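Local atomic coordinates of biofilm-associated surface protein (Staphylococcus aureus, PDB entry 7C7U), a protein that binds several calcium ions and, as a cell wall-anchored surface protein, probably promotes biofilm formation and functional amyloid assembly. Residues K22-T27 against Q166-D171; M35-G40 against G185-K190; I72-D77 against T85-N90. One frame throughout, in Å; residues are numbered along the deposited sequence.

Contact 1 (K22-T27 against Q166-D171)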
loop_
_atom_site.group_PDB
_atom_site.type_symbol
_atom_site.label_atom_id
_atom_site.label_comp_id
_atom_site.label_asym_id
_atom_site.label_seq_id
_atom_site.Cartn_x
_atom_site.Cartn_y
_atom_site.Cartn_z
ATOM N N LYS A 22 7.609 4.833 4.826
ATOM C CA LYS A 22 6.405 4.029 4.729
ATOM C C LYS A 22 5.330 4.821 3.998
ATOM O O LYS A 22 5.186 6.028 4.198
ATOM C CB LYS A 22 5.918 3.627 6.120
ATOM C CG LYS A 22 7.022 3.065 6.993
ATOM C CD LYS A 22 6.480 2.223 8.134
ATOM C CE LYS A 22 7.621 1.559 8.872
ATOM N NZ LYS A 22 8.401 0.687 7.942
ATOM N N SER A 23 4.621 4.147 3.099
ATOM C CA SER A 23 3.419 4.694 2.496
ATOM C C SER A 23 2.247 4.583 3.470
ATOM O O SER A 23 2.263 3.788 4.415
ATOM C CB SER A 23 3.102 3.952 1.198
ATOM O OG SER A 23 2.958 2.558 1.448
ATOM N N LEU A 24 1.206 5.366 3.215
ATOM C CA LEU A 24 0.016 5.367 4.050
ATOM C C LEU A 24 -1.136 4.698 3.315
ATOM O O LEU A 24 -1.231 4.768 2.087
ATOM C CB LEU A 24 -0.387 6.792 4.452
ATOM C CG LEU A 24 0.606 7.537 5.347
ATOM C CD1 LEU A 24 0.061 8.895 5.734
ATOM C CD2 LEU A 24 0.940 6.719 6.584
ATOM N N GLY A 25 -1.987 4.009 4.078
ATOM C CA GLY A 25 -3.225 3.489 3.539
ATOM C C GLY A 25 -4.241 4.594 3.305
ATOM O O GLY A 25 -4.034 5.766 3.628
ATOM N N TYR A 26 -5.378 4.200 2.737
ATOM C CA TYR A 26 -6.452 5.124 2.399
ATOM C C TYR A 26 -7.674 4.904 3.289
ATOM O O TYR A 26 -7.969 3.780 3.709
ATOM C CB TYR A 26 -6.879 4.973 0.932
ATOM C CG TYR A 26 -5.929 5.571 -0.089
ATOM C CD1 TYR A 26 -5.682 6.939 -0.130
ATOM C CD2 TYR A 26 -5.300 4.763 -1.032
ATOM C CE1 TYR A 26 -4.816 7.486 -1.078
ATOM C CE2 TYR A 26 -4.433 5.294 -1.975
ATOM C CZ TYR A 26 -4.196 6.654 -1.998
ATOM O OH TYR A 26 -3.340 7.178 -2.944
ATOM N N THR A 27 -8.383 5.999 3.564
ATOM C CA THR A 27 -9.703 5.980 4.176
ATOM C C THR A 27 -10.623 6.871 3.352
ATOM O O THR A 27 -10.163 7.737 2.608
ATOM C CB THR A 27 -9.695 6.479 5.626
ATOM O OG1 THR A 27 -11.002 6.311 6.192
ATOM C CG2 THR A 27 -9.339 7.963 5.668
ATOM N N GLN A 166 3.395 16.040 -3.271
ATOM C CA GLN A 166 2.087 15.468 -3.011
ATOM C C GLN A 166 1.448 16.234 -1.868
ATOM O O GLN A 166 2.131 16.664 -0.939
ATOM C CB GLN A 166 2.215 13.966 -2.665
ATOM C CG GLN A 166 0.904 13.232 -2.507
ATOM C CD GLN A 166 1.114 11.835 -1.941
ATOM O OE1 GLN A 166 1.907 11.651 -1.016
ATOM N NE2 GLN A 166 0.410 10.854 -2.491
ATOM N N VAL A 167 0.128 16.389 -1.934
ATOM C CA VAL A 167 -0.631 17.045 -0.885
ATOM C C VAL A 167 -1.887 16.210 -0.644
ATOM O O VAL A 167 -2.435 15.597 -1.568
ATOM C CB VAL A 167 -0.946 18.523 -1.254
ATOM C CG1 VAL A 167 -1.920 18.614 -2.427
ATOM C CG2 VAL A 167 -1.461 19.280 -0.062
ATOM N N PHE A 168 -2.316 16.150 0.608
ATOM C CA PHE A 168 -3.532 15.425 0.949
ATOM C C PHE A 168 -3.945 15.803 2.363
ATOM O O PHE A 168 -3.175 16.395 3.128
ATOM C CB PHE A 168 -3.339 13.903 0.838
ATOM C CG PHE A 168 -2.143 13.380 1.591
ATOM C CD1 PHE A 168 -0.880 13.395 1.004
ATOM C CD2 PHE A 168 -2.279 12.831 2.866
ATOM C CE1 PHE A 168 0.233 12.906 1.682
ATOM C CE2 PHE A 168 -1.170 12.323 3.549
ATOM C CZ PHE A 168 0.088 12.368 2.956
ATOM N N VAL A 169 -5.180 15.448 2.690
ATOM C CA VAL A 169 -5.686 15.510 4.052
ATOM C C VAL A 169 -5.427 14.157 4.709
ATOM O O VAL A 169 -5.740 13.108 4.133
ATOM C CB VAL A 169 -7.184 15.862 4.068
ATOM C CG1 VAL A 169 -7.754 15.776 5.479
ATOM C CG2 VAL A 169 -7.403 17.257 3.491
ATOM N N ARG A 170 -4.823 14.177 5.893
ATOM C CA ARG A 170 -4.585 12.966 6.666
ATOM C C ARG A 170 -5.581 12.890 7.814
ATOM O O ARG A 170 -5.750 13.859 8.560
ATOM C CB ARG A 170 -3.162 12.922 7.222
ATOM C CG ARG A 170 -2.763 11.534 7.812
ATOM C CD ARG A 170 -1.310 11.516 8.284
ATOM N NE ARG A 170 -1.054 12.489 9.351
ATOM C CZ ARG A 170 -1.132 12.229 10.656
ATOM N NH1 ARG A 170 -0.875 13.189 11.534
ATOM N NH2 ARG A 170 -1.430 11.004 11.090
ATOM N N ASP A 171 -6.236 11.740 7.943
ATOM C CA ASP A 171 -7.032 11.391 9.121
ATOM C C ASP A 171 -6.049 11.025 10.220
ATOM O O ASP A 171 -5.446 9.949 10.195
ATOM C CB ASP A 171 -7.981 10.241 8.789
ATOM C CG ASP A 171 -8.883 9.821 9.968
ATOM O OD1 ASP A 171 -8.577 10.128 11.143
ATOM O OD2 ASP A 171 -9.908 9.157 9.693
#
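L24 meets R170 and F168 through a single methyl group. Its CD1 lies 3.9 Å from R170 CD and 4.2 Å from F168 CE2, approaching the phenyl ring obliquely. The outer bond of L24 is extended (chi2 -177°), which carries CD1 away from its own backbone toward the opposing strand. R170 offers the aliphatic part of its chain and then bends at chi3 (61°), so its guanidinium group turns aside from the leucine. A second, separate touch joins T27 CG2 to D171 CB at 4.1 Å, the two side chains crossing at about a right angle.

Hydrogen bonding plays no part between the two segments, and the polar ends are engaged elsewhere. R170 forms a salt bridge with E115, D171 forms one with R69, and the hydroxyl of T27 bonds to E174. Each of these three residues thus lends carbon to the interface while its polar tip is held by a neighbour.

Residues 24-27 and 168-171 run 70° apart, and strand 26-27 pairs in parallel with 176-178, itself antiparallel to 163-171. I177 on that middle strand touches both L24 and F168. Here a loop and the short strand that follows it pack on a next-but-one strand of a mixed beta sheet, the short strand joining the 163-171/176-178 hairpin in parallel.

Contact 2 (M35-G40 against G185-K190)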
loop_
_atom_site.group_PDB
_atom_site.type_symbol
_atom_site.label_atom_id
_atom_site.label_comp_id
_atom_site.label_asym_id
_atom_site.label_seq_id
_atom_site.Cartn_x
_atom_site.Cartn_y
_atom_site.Cartn_z
ATOM N N MET A 35 -7.411 18.733 -2.724
ATOM C CA MET A 35 -6.595 19.899 -2.457
ATOM C C MET A 35 -5.666 20.127 -3.638
ATOM O O MET A 35 -5.327 19.187 -4.355
ATOM C CB MET A 35 -5.811 19.686 -1.173
ATOM C CG MET A 35 -6.727 19.542 0.013
ATOM S SD MET A 35 -5.862 20.205 1.408
ATOM C CE MET A 35 -5.245 21.676 0.648
ATOM N N LEU A 36 -5.308 21.388 -3.880
ATOM C CA LEU A 36 -4.490 21.755 -5.035
ATOM C C LEU A 36 -3.295 22.574 -4.567
ATOM O O LEU A 36 -3.453 23.726 -4.160
ATOM C CB LEU A 36 -5.298 22.553 -6.057
ATOM C CG LEU A 36 -5.932 21.829 -7.245
ATOM C CD1 LEU A 36 -6.933 20.769 -6.803
ATOM C CD2 LEU A 36 -6.576 22.835 -8.235
ATOM N N PHE A 37 -2.108 21.993 -4.661
ATOM C CA PHE A 37 -0.854 22.664 -4.361
ATOM C C PHE A 37 -0.366 23.361 -5.625
ATOM O O PHE A 37 -0.202 22.722 -6.666
ATOM C CB PHE A 37 0.151 21.627 -3.843
ATOM C CG PHE A 37 1.491 22.182 -3.495
ATOM C CD1 PHE A 37 1.660 23.011 -2.397
ATOM C CD2 PHE A 37 2.600 21.842 -4.256
ATOM C CE1 PHE A 37 2.919 23.515 -2.072
ATOM C CE2 PHE A 37 3.855 22.314 -3.944
ATOM C CZ PHE A 37 4.020 23.164 -2.848
ATOM N N ASP A 38 -0.165 24.674 -5.544
ATOM C CA ASP A 38 0.072 25.529 -6.710
ATOM C C ASP A 38 1.386 26.281 -6.510
ATOM O O ASP A 38 1.380 27.468 -6.136
ATOM C CB ASP A 38 -1.134 26.467 -6.874
ATOM C CG ASP A 38 -1.027 27.415 -8.052
ATOM O OD1 ASP A 38 -0.108 27.296 -8.882
ATOM O OD2 ASP A 38 -1.913 28.291 -8.168
ATOM N N PRO A 39 2.535 25.642 -6.758
ATOM C CA PRO A 39 3.813 26.305 -6.475
ATOM C C PRO A 39 4.343 27.152 -7.623
ATOM O O PRO A 39 3.950 27.023 -8.783
ATOM C CB PRO A 39 4.771 25.132 -6.197
ATOM C CG PRO A 39 4.244 24.013 -7.058
ATOM C CD PRO A 39 2.721 24.210 -7.083
ATOM N N GLY A 40 5.302 28.004 -7.277
ATOM C CA GLY A 40 6.053 28.699 -8.299
ATOM C C GLY A 40 6.943 27.750 -9.082
ATOM O O GLY A 40 7.284 26.654 -8.629
ATOM N N GLY A 185 1.945 15.983 -8.191
ATOM C CA GLY A 185 2.537 16.710 -9.301
ATOM C C GLY A 185 4.053 16.772 -9.181
ATOM O O GLY A 185 4.673 16.001 -8.445
ATOM N N TYR A 186 4.642 17.704 -9.928
ATOM C CA TYR A 186 6.069 17.917 -9.816
ATOM C C TYR A 186 6.363 19.359 -10.180
ATOM O O TYR A 186 5.626 19.966 -10.959
ATOM C CB TYR A 186 6.880 16.958 -10.699
ATOM C CG TYR A 186 6.509 16.947 -12.171
ATOM C CD1 TYR A 186 7.181 17.760 -13.086
ATOM C CD2 TYR A 186 5.527 16.102 -12.655
ATOM C CE1 TYR A 186 6.859 17.734 -14.435
ATOM C CE2 TYR A 186 5.206 16.062 -14.004
ATOM C CZ TYR A 186 5.876 16.895 -14.885
ATOM O OH TYR A 186 5.560 16.876 -16.224
ATOM N N PHE A 187 7.431 19.894 -9.584
ATOM C CA PHE A 187 7.879 21.254 -9.866
ATOM C C PHE A 187 8.444 21.336 -11.270
ATOM O O PHE A 187 9.142 20.427 -11.728
ATOM C CB PHE A 187 8.953 21.680 -8.877
ATOM C CG PHE A 187 8.474 21.790 -7.468
ATOM C CD1 PHE A 187 7.837 22.943 -7.025
ATOM C CD2 PHE A 187 8.695 20.749 -6.567
ATOM C CE1 PHE A 187 7.414 23.046 -5.708
ATOM C CE2 PHE A 187 8.280 20.849 -5.256
ATOM C CZ PHE A 187 7.620 21.992 -4.825
ATOM N N LEU A 188 8.150 22.431 -11.958
ATOM C CA LEU A 188 8.650 22.621 -13.306
ATOM C C LEU A 188 10.035 23.247 -13.236
ATOM O O LEU A 188 10.252 24.201 -12.480
ATOM C CB LEU A 188 7.704 23.493 -14.131
ATOM C CG LEU A 188 6.290 22.947 -14.307
ATOM C CD1 LEU A 188 5.435 23.819 -15.203
ATOM C CD2 LEU A 188 6.329 21.506 -14.822
ATOM N N THR A 189 10.973 22.679 -13.980
ATOM C CA THR A 189 12.324 23.213 -14.109
ATOM C C THR A 189 12.609 23.480 -15.574
ATOM O O THR A 189 11.789 23.185 -16.453
ATOM C CB THR A 189 13.380 22.245 -13.557
ATOM O OG1 THR A 189 13.510 21.126 -14.447
ATOM C CG2 THR A 189 13.040 21.780 -12.151
ATOM N N LYS A 190 13.829 23.971 -15.842
ATOM C CA LYS A 190 14.243 24.133 -17.228
ATOM C C LYS A 190 14.203 22.826 -18.002
ATOM O O LYS A 190 14.082 22.861 -19.230
ATOM C CB LYS A 190 15.656 24.742 -17.298
ATOM C CG LYS A 190 15.721 26.179 -16.784
ATOM C CD LYS A 190 17.154 26.721 -16.737
ATOM C CE LYS A 190 17.125 28.247 -16.653
ATOM N NZ LYS A 190 18.474 28.833 -16.417
HETATM O O HOH W 1 6.531 24.366 -10.433
#
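F37 and F187 reach one another by different rotations: in F37 the ring carbon CG stands opposite the backbone N (chi1 180°), whereas in F187 it swings to lie beside the N and opposite the carbonyl carbon (chi1 -65°). The second rotation brings the end of the F187 ring closer to residues 35-40 than the start of its side chain would suggest. F187 CZ then comes to the rim of the F37 ring, near its plane, 3.9 Å from F37 CE2.

P39 makes the tighter contact. Its CB and CG approach the F187 ring obliquely at CE1 and CD1, with P39 CB 3.4 Å and P39 CG 3.6 Å from F187 CE1. The carbonyl of the next residue also joins the ring's rim: G40 O lies near the plane of F187, 4.1 Å from F187 CD1.

That same carbonyl has a polar task. One water donates to G40 O over 3.0 Å and accepts from L188 N over 2.9 Å, bridging the two backbones where no direct hydrogen bond crosses.

H165, on strand 163-171, the neighbour of 183-187, meets both F37 and F187 edge-to-face, and I53 and L42 also touch F187. Beyond the contact itself, F187 therefore sits among side chains from two strands and a loop.

A general lesson follows from this mixture. Strands that do not pair directly can still be joined by apolar ring contacts, while a single water bridges one carbonyl and one N-H at their margin; here the direct contacts across the segments are predominantly apolar, and no salt bridge or direct hydrogen bond crosses.

Contact 3 (I72-D77 against T85-N90). With CA (calcium ion), chain C.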
loop_
_atom_site.group_PDB
_atom_site.type_symbol
_atom_site.label_atom_id
_atom_site.label_comp_id
_atom_site.label_asym_id
_atom_site.label_seq_id
_atom_site.Cartn_x
_atom_site.Cartn_y
_atom_site.Cartn_z
ATOM N N ILE A 72 -3.560 18.861 7.044
ATOM C CA ILE A 72 -3.048 19.074 5.696
ATOM C C ILE A 72 -1.605 18.587 5.672
ATOM O O ILE A 72 -0.786 19.005 6.498
ATOM C CB ILE A 72 -3.156 20.549 5.291
ATOM C CG1 ILE A 72 -4.627 20.954 5.183
ATOM C CG2 ILE A 72 -2.423 20.815 3.988
ATOM C CD1 ILE A 72 -4.785 22.450 5.003
ATOM N N ASP A 73 -1.294 17.677 4.755
ATOM C CA ASP A 73 0.043 17.107 4.650
ATOM C C ASP A 73 0.655 17.471 3.312
ATOM O O ASP A 73 0.036 17.263 2.262
ATOM C CB ASP A 73 0.038 15.582 4.816
ATOM C CG ASP A 73 0.065 15.180 6.255
ATOM O OD1 ASP A 73 -0.191 16.074 7.080
ATOM O OD2 ASP A 73 0.381 14.009 6.578
ATOM N N LEU A 74 1.864 18.009 3.365
ATOM C CA LEU A 74 2.641 18.350 2.186
ATOM C C LEU A 74 3.909 17.517 2.192
ATOM O O LEU A 74 4.728 17.641 3.107
ATOM C CB LEU A 74 2.985 19.829 2.173
ATOM C CG LEU A 74 3.912 20.290 1.062
ATOM C CD1 LEU A 74 3.324 19.961 -0.290
ATOM C CD2 LEU A 74 4.109 21.815 1.180
ATOM N N LYS A 75 4.089 16.709 1.154
ATOM C CA LYS A 75 5.233 15.806 1.042
ATOM C C LYS A 75 6.090 16.230 -0.137
ATOM O O LYS A 75 5.599 16.289 -1.267
ATOM C CB LYS A 75 4.768 14.365 0.862
ATOM C CG LYS A 75 5.895 13.385 0.595
ATOM C CD LYS A 75 5.395 11.944 0.611
ATOM C CE LYS A 75 6.437 11.016 0.005
ATOM N NZ LYS A 75 7.775 11.080 0.685
ATOM N N LEU A 76 7.371 16.463 0.113
ATOM C CA LEU A 76 8.256 17.054 -0.873
ATOM C C LEU A 76 9.349 16.080 -1.282
ATOM O O LEU A 76 9.821 15.275 -0.481
ATOM C CB LEU A 76 8.898 18.326 -0.334
ATOM C CG LEU A 76 7.875 19.404 0.038
ATOM C CD1 LEU A 76 8.552 20.486 0.861
ATOM C CD2 LEU A 76 7.260 19.979 -1.218
ATOM N N ASP A 77 9.754 16.203 -2.533
ATOM C CA ASP A 77 10.864 15.439 -3.065
ATOM C C ASP A 77 12.062 15.512 -2.119
ATOM O O ASP A 77 12.366 16.589 -1.583
ATOM C CB ASP A 77 11.240 15.990 -4.437
ATOM C CG ASP A 77 12.089 15.041 -5.228
ATOM O OD1 ASP A 77 13.322 14.990 -4.986
ATOM O OD2 ASP A 77 11.517 14.346 -6.085
ATOM N N THR A 85 14.006 24.476 5.849
ATOM C CA THR A 85 14.108 25.004 7.197
ATOM C C THR A 85 12.761 25.399 7.777
ATOM O O THR A 85 12.570 25.319 8.995
ATOM C CB THR A 85 15.046 26.219 7.209
ATOM O OG1 THR A 85 14.408 27.314 6.550
ATOM C CG2 THR A 85 16.346 25.901 6.486
ATOM N N LYS A 86 11.811 25.789 6.933
ATOM C CA LYS A 86 10.511 26.240 7.392
ATOM C C LYS A 86 9.539 26.183 6.225
ATOM O O LYS A 86 9.901 26.525 5.094
ATOM C CB LYS A 86 10.596 27.677 7.935
ATOM C CG LYS A 86 9.366 28.145 8.694
ATOM C CD LYS A 86 9.638 29.477 9.371
ATOM C CE LYS A 86 8.379 30.021 10.013
ATOM N NZ LYS A 86 8.517 31.448 10.425
ATOM N N ILE A 87 8.301 25.791 6.517
ATOM C CA ILE A 87 7.186 25.891 5.582
ATOM C C ILE A 87 6.055 26.609 6.299
ATOM O O ILE A 87 5.746 26.287 7.453
ATOM C CB ILE A 87 6.700 24.520 5.077
ATOM C CG1 ILE A 87 7.844 23.709 4.448
ATOM C CG2 ILE A 87 5.579 24.695 4.047
ATOM C CD1 ILE A 87 7.388 22.370 3.920
ATOM N N SER A 88 5.452 27.583 5.627
ATOM C CA SER A 88 4.348 28.333 6.213
ATOM C C SER A 88 3.491 28.914 5.096
ATOM O O SER A 88 3.938 29.061 3.956
ATOM C CB SER A 88 4.846 29.458 7.123
ATOM O OG SER A 88 5.517 30.437 6.342
ATOM N N ALA A 89 2.260 29.273 5.463
ATOM C CA ALA A 89 1.318 29.901 4.551
ATOM C C ALA A 89 0.299 30.673 5.374
ATOM O O ALA A 89 0.085 30.386 6.554
ATOM C CB ALA A 89 0.618 28.861 3.666
ATOM N N ASN A 90 -0.346 31.638 4.725
ATOM C CA ASN A 90 -1.434 32.392 5.340
ATOM C C ASN A 90 -2.731 31.612 5.226
ATOM O O ASN A 90 -3.077 31.165 4.132
ATOM C CB ASN A 90 -1.620 33.737 4.647
ATOM C CG ASN A 90 -0.458 34.664 4.858
ATOM O OD1 ASN A 90 0.407 34.405 5.687
ATOM N ND2 ASN A 90 -0.441 35.766 4.123
HETATM CA CA CA C . 12.020 12.656 -7.750
HETATM O O HOH W 2 14.178 13.347 -6.986
HETATM O O HOH W 3 11.123 10.479 -8.248
#
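L74 and I87 mark the closest backbone approach, their CA atoms 9.4 Å apart, a separation that excludes backbone pairing and leaves the space between the segments to side chains. I87 supplies the key group. Its CG1 lies opposite the carbonyl carbon (chi1 -55°) and its next bond is extended, which sends CD1 straight toward the other strand. There it meets L76 CD1 tip to tip at 3.8 Å, and it touches L74 CD2 more loosely at 4.3 Å. Thus one methyl serves two leucines that point to the same side of strand 70-76. All three residues are buried, and W114 and F100 on intervening strands also pack against I87.

Just beyond the leucines the strand ends at a metal site. D77 OD2 binds calcium at 2.4 Å; the side-chain oxygens of N161 and N164 and the backbone O of K162 complete the protein ligands, and two waters fill the remaining positions. The other carboxylate oxygen, D77 OD1, accepts a 2.7 Å hydrogen bond from one of those waters and also caps the backbone N of I79. The carboxylate is therefore fixed at both oxygens, and the metal is tied to the N-cap of helix 78-81.

Strands 70-76 and 84-90 are linked through 113-117 and 98-104, not side by side. Their apolar meeting is the interior packing of a branched mixed beta sheet, with a calcium site where strand 70-76 passes into a short helix.

Overall arrangement
The three contacts illustrate how one branched, mixed sheet gathers distant parts of a chain. Centres of contacts 1 and 2 lie 19 Å apart, those of 1 and 3 15 Å, and those of 2 and 3 13 Å. Strand 163-171 is the common element: it pairs with 70-76 of contact 3 on one side and 183-187 of contact 2 on the other. Along the chain contacts 1 and 2 interlock, their segments alternating, while contact 3 is nested within both loops. F37 packs on L74 and F187 on L76, making contacts 2 and 3 continuous. N-terminal strands are thereby bound to later ones within one sheet, with a calcium ion bound at the end of strand 70-76.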